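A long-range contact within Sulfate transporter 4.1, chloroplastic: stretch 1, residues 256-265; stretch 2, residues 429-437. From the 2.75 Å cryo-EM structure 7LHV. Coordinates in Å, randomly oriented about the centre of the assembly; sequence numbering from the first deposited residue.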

# COMPACT_ATOMS: atom_id res chain seq x y z
N PRO A 256 -15.83 -49.10 -5.36
CA PRO A 256 -14.96 -49.20 -6.55
C PRO A 256 -14.24 -47.91 -6.87
O PRO A 256 -13.01 -47.93 -7.07
CB PRO A 256 -15.94 -49.60 -7.67
CG PRO A 256 -17.00 -50.34 -6.97
CD PRO A 256 -17.18 -49.64 -5.65
N PRO A 257 -14.93 -46.76 -6.98
CA PRO A 257 -14.18 -45.54 -7.33
C PRO A 257 -13.16 -45.15 -6.28
O PRO A 257 -12.07 -44.68 -6.62
CB PRO A 257 -15.28 -44.48 -7.48
CG PRO A 257 -16.35 -44.95 -6.61
CD PRO A 257 -16.35 -46.44 -6.74
N PHE A 258 -13.48 -45.34 -4.99
CA PHE A 258 -12.53 -45.00 -3.94
C PHE A 258 -11.30 -45.89 -4.01
O PHE A 258 -10.17 -45.41 -3.87
CB PHE A 258 -13.19 -45.10 -2.57
CG PHE A 258 -12.38 -44.47 -1.47
CD1 PHE A 258 -12.40 -43.10 -1.29
CD2 PHE A 258 -11.61 -45.24 -0.63
CE1 PHE A 258 -11.66 -42.51 -0.28
CE2 PHE A 258 -10.87 -44.66 0.38
CZ PHE A 258 -10.89 -43.29 0.55
N VAL A 259 -11.49 -47.19 -4.22
CA VAL A 259 -10.35 -48.11 -4.31
C VAL A 259 -9.50 -47.77 -5.53
O VAL A 259 -8.26 -47.73 -5.45
CB VAL A 259 -10.84 -49.57 -4.35
CG1 VAL A 259 -9.71 -50.48 -4.79
CG2 VAL A 259 -11.35 -49.98 -2.98
N MET A 260 -10.14 -47.50 -6.66
CA MET A 260 -9.40 -47.15 -7.87
C MET A 260 -8.59 -45.88 -7.66
O MET A 260 -7.40 -45.82 -8.00
CB MET A 260 -10.36 -46.99 -9.04
CG MET A 260 -9.70 -47.03 -10.41
SD MET A 260 -10.90 -46.91 -11.74
CE MET A 260 -11.01 -48.61 -12.26
N GLY A 261 -9.21 -44.85 -7.08
CA GLY A 261 -8.50 -43.61 -6.85
C GLY A 261 -7.36 -43.77 -5.87
O GLY A 261 -6.27 -43.22 -6.08
N SER A 262 -7.58 -44.52 -4.79
CA SER A 262 -6.52 -44.72 -3.80
C SER A 262 -5.34 -45.46 -4.41
O SER A 262 -4.18 -45.08 -4.20
CB SER A 262 -7.07 -45.48 -2.59
OG SER A 262 -6.05 -45.71 -1.64
N LEU A 263 -5.60 -46.53 -5.18
CA LEU A 263 -4.51 -47.26 -5.80
C LEU A 263 -3.76 -46.41 -6.81
O LEU A 263 -2.52 -46.43 -6.86
CB LEU A 263 -5.03 -48.54 -6.46
CG LEU A 263 -5.60 -49.61 -5.53
CD1 LEU A 263 -6.21 -50.74 -6.33
CD2 LEU A 263 -4.53 -50.12 -4.59
N ILE A 264 -4.49 -45.64 -7.63
CA ILE A 264 -3.82 -44.80 -8.62
C ILE A 264 -2.97 -43.74 -7.94
O ILE A 264 -1.83 -43.48 -8.34
CB ILE A 264 -4.85 -44.18 -9.58
CG1 ILE A 264 -5.42 -45.25 -10.51
CG2 ILE A 264 -4.22 -43.07 -10.40
CD1 ILE A 264 -6.58 -44.78 -11.35
N LEU A 265 -3.50 -43.11 -6.88
CA LEU A 265 -2.74 -42.10 -6.16
C LEU A 265 -1.51 -42.69 -5.51
O LEU A 265 -0.43 -42.08 -5.52
CB LEU A 265 -3.64 -41.42 -5.13
CG LEU A 265 -3.01 -40.30 -4.30
CD1 LEU A 265 -2.55 -39.17 -5.19
CD2 LEU A 265 -4.01 -39.81 -3.27
N ILE A 429 -11.16 -43.01 -20.07
CA ILE A 429 -10.41 -42.60 -18.89
C ILE A 429 -11.38 -42.38 -17.73
O ILE A 429 -12.31 -41.56 -17.86
CB ILE A 429 -9.58 -41.34 -19.16
CG1 ILE A 429 -8.50 -41.62 -20.20
CG2 ILE A 429 -8.96 -40.83 -17.87
CD1 ILE A 429 -7.70 -40.40 -20.59
N PRO A 430 -11.22 -43.07 -16.61
CA PRO A 430 -12.08 -42.81 -15.45
C PRO A 430 -11.84 -41.42 -14.88
O PRO A 430 -10.74 -40.87 -14.95
CB PRO A 430 -11.68 -43.90 -14.46
CG PRO A 430 -10.97 -44.94 -15.27
CD PRO A 430 -10.29 -44.18 -16.36
N GLN A 431 -12.89 -40.85 -14.30
CA GLN A 431 -12.77 -39.55 -13.66
C GLN A 431 -11.96 -39.63 -12.37
O GLN A 431 -11.27 -38.66 -12.01
CB GLN A 431 -14.15 -38.96 -13.39
CG GLN A 431 -14.98 -38.75 -14.63
CD GLN A 431 -16.38 -38.27 -14.33
OE1 GLN A 431 -17.30 -38.45 -15.12
NE2 GLN A 431 -16.56 -37.65 -13.17
N CYS A 432 -12.04 -40.75 -11.66
CA CYS A 432 -11.25 -40.91 -10.44
C CYS A 432 -9.76 -40.90 -10.74
O CYS A 432 -8.96 -40.45 -9.91
CB CYS A 432 -11.64 -42.20 -9.72
SG CYS A 432 -11.27 -43.70 -10.63
N ALA A 433 -9.35 -41.36 -11.93
CA ALA A 433 -7.95 -41.28 -12.31
C ALA A 433 -7.49 -39.83 -12.44
O ALA A 433 -6.41 -39.46 -11.97
CB ALA A 433 -7.71 -42.03 -13.62
N LEU A 434 -8.31 -38.99 -13.08
CA LEU A 434 -7.97 -37.57 -13.19
C LEU A 434 -7.96 -36.90 -11.82
O LEU A 434 -7.11 -36.04 -11.55
CB LEU A 434 -8.95 -36.87 -14.13
CG LEU A 434 -9.08 -37.45 -15.54
CD1 LEU A 434 -9.98 -36.57 -16.39
CD2 LEU A 434 -7.72 -37.61 -16.18
N ALA A 435 -8.90 -37.28 -10.95
CA ALA A 435 -8.89 -36.75 -9.59
C ALA A 435 -7.61 -37.13 -8.86
O ALA A 435 -7.03 -36.32 -8.14
CB ALA A 435 -10.11 -37.24 -8.83
N ALA A 436 -7.17 -38.38 -9.02
CA ALA A 436 -5.93 -38.82 -8.39
C ALA A 436 -4.74 -38.06 -8.94
O ALA A 436 -3.81 -37.73 -8.21
CB ALA A 436 -5.75 -40.33 -8.58
N ILE A 437 -4.75 -37.78 -10.25
CA ILE A 437 -3.66 -37.01 -10.84
C ILE A 437 -3.61 -35.60 -10.25
O ILE A 437 -2.54 -35.09 -9.93
CB ILE A 437 -3.79 -36.97 -12.37
CG1 ILE A 437 -3.46 -38.34 -12.96
CG2 ILE A 437 -2.89 -35.92 -12.96
CD1 ILE A 437 -3.78 -38.46 -14.42

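Two helical segments of one chain, at least 169 residues apart in sequence where they touch, pack mainly through small and apolar side chains set against backbone; no hydrogen bond crosses between them. Stretch 1 is helical throughout, while stretch 2 enters its helix at Q431 after P430 at the N-cap position. The helix axes run in broadly the same direction, at 39° to each other, and approach to 8.6 Å. Together the stretches bury 345 Å², a modest area that suits a contact built from one glycine, two alanines, a cysteine and a few longer side chains.

P256 lies out of reach, and the contact begins at P257. Its CA-to-CB bond points sideways, and its nearest approach is made by the backbone: P257 O lies 4.0 Å from C432 CB. P257 O also accepts the helical hydrogen bond from G261 N (2.9 Å), so the cysteine packs against backbone whose polar groups are already paired. F258 points away and V259 is out of reach, as expected for a helix that offers one face to its neighbour.

M260 points toward stretch 2 with chi1 and chi2 both t, an extended chain that carries its sulfur to the start of the second helix. There M260 SD sits 3.4 Å from C432 SG and 4.0 Å from P430 CG. The sulfur pair is a close nonbonded contact of a thioether with a cysteine sulfur. C432, with chi1 p, is buried and points toward stretch 1; it gives up 71 Å² to the contact, the largest share of any residue here. The compact proline ring adds an apolar surface beside the thioether.

G261 comes next, with G261 CA 5.3 Å from C432 CA. With no side chain on G261, the second helix lies close to the backbone: G261 N is 4.3 Å from C432 SG, and G261 O is 3.9 Å from A436 CB. A CB in ideal position on G261 would fall 4.0 Å from C432 CB. One turn later the helices are again close, with L265 CA and A436 CA 5.1 Å apart.

S262 points away and L263 is out of reach; L263 lies on the surface. I264 then turns toward stretch 2 and is buried, its two ends meeting two alanines: I264 CD1 lies 3.7 Å from A433 CB, and I264 CG2 lies 3.6 Å from A436 CB. The branched isoleucine supplies the bulk, and the single methyl groups facing it leave room for that bulk.

L265 closes the contact with its CA-to-CB bond pointing sideways. L265 CB is 4.2 Å from A436 CB, and L265 CD1 reaches 3.6 Å from A436 O. A436 is thus touched by G261, I264 and L265, burying 69 Å²; its small side chain lets backbone and branched side chains gather around one methyl. The interface therefore rests on close packing and the burial of apolar surface.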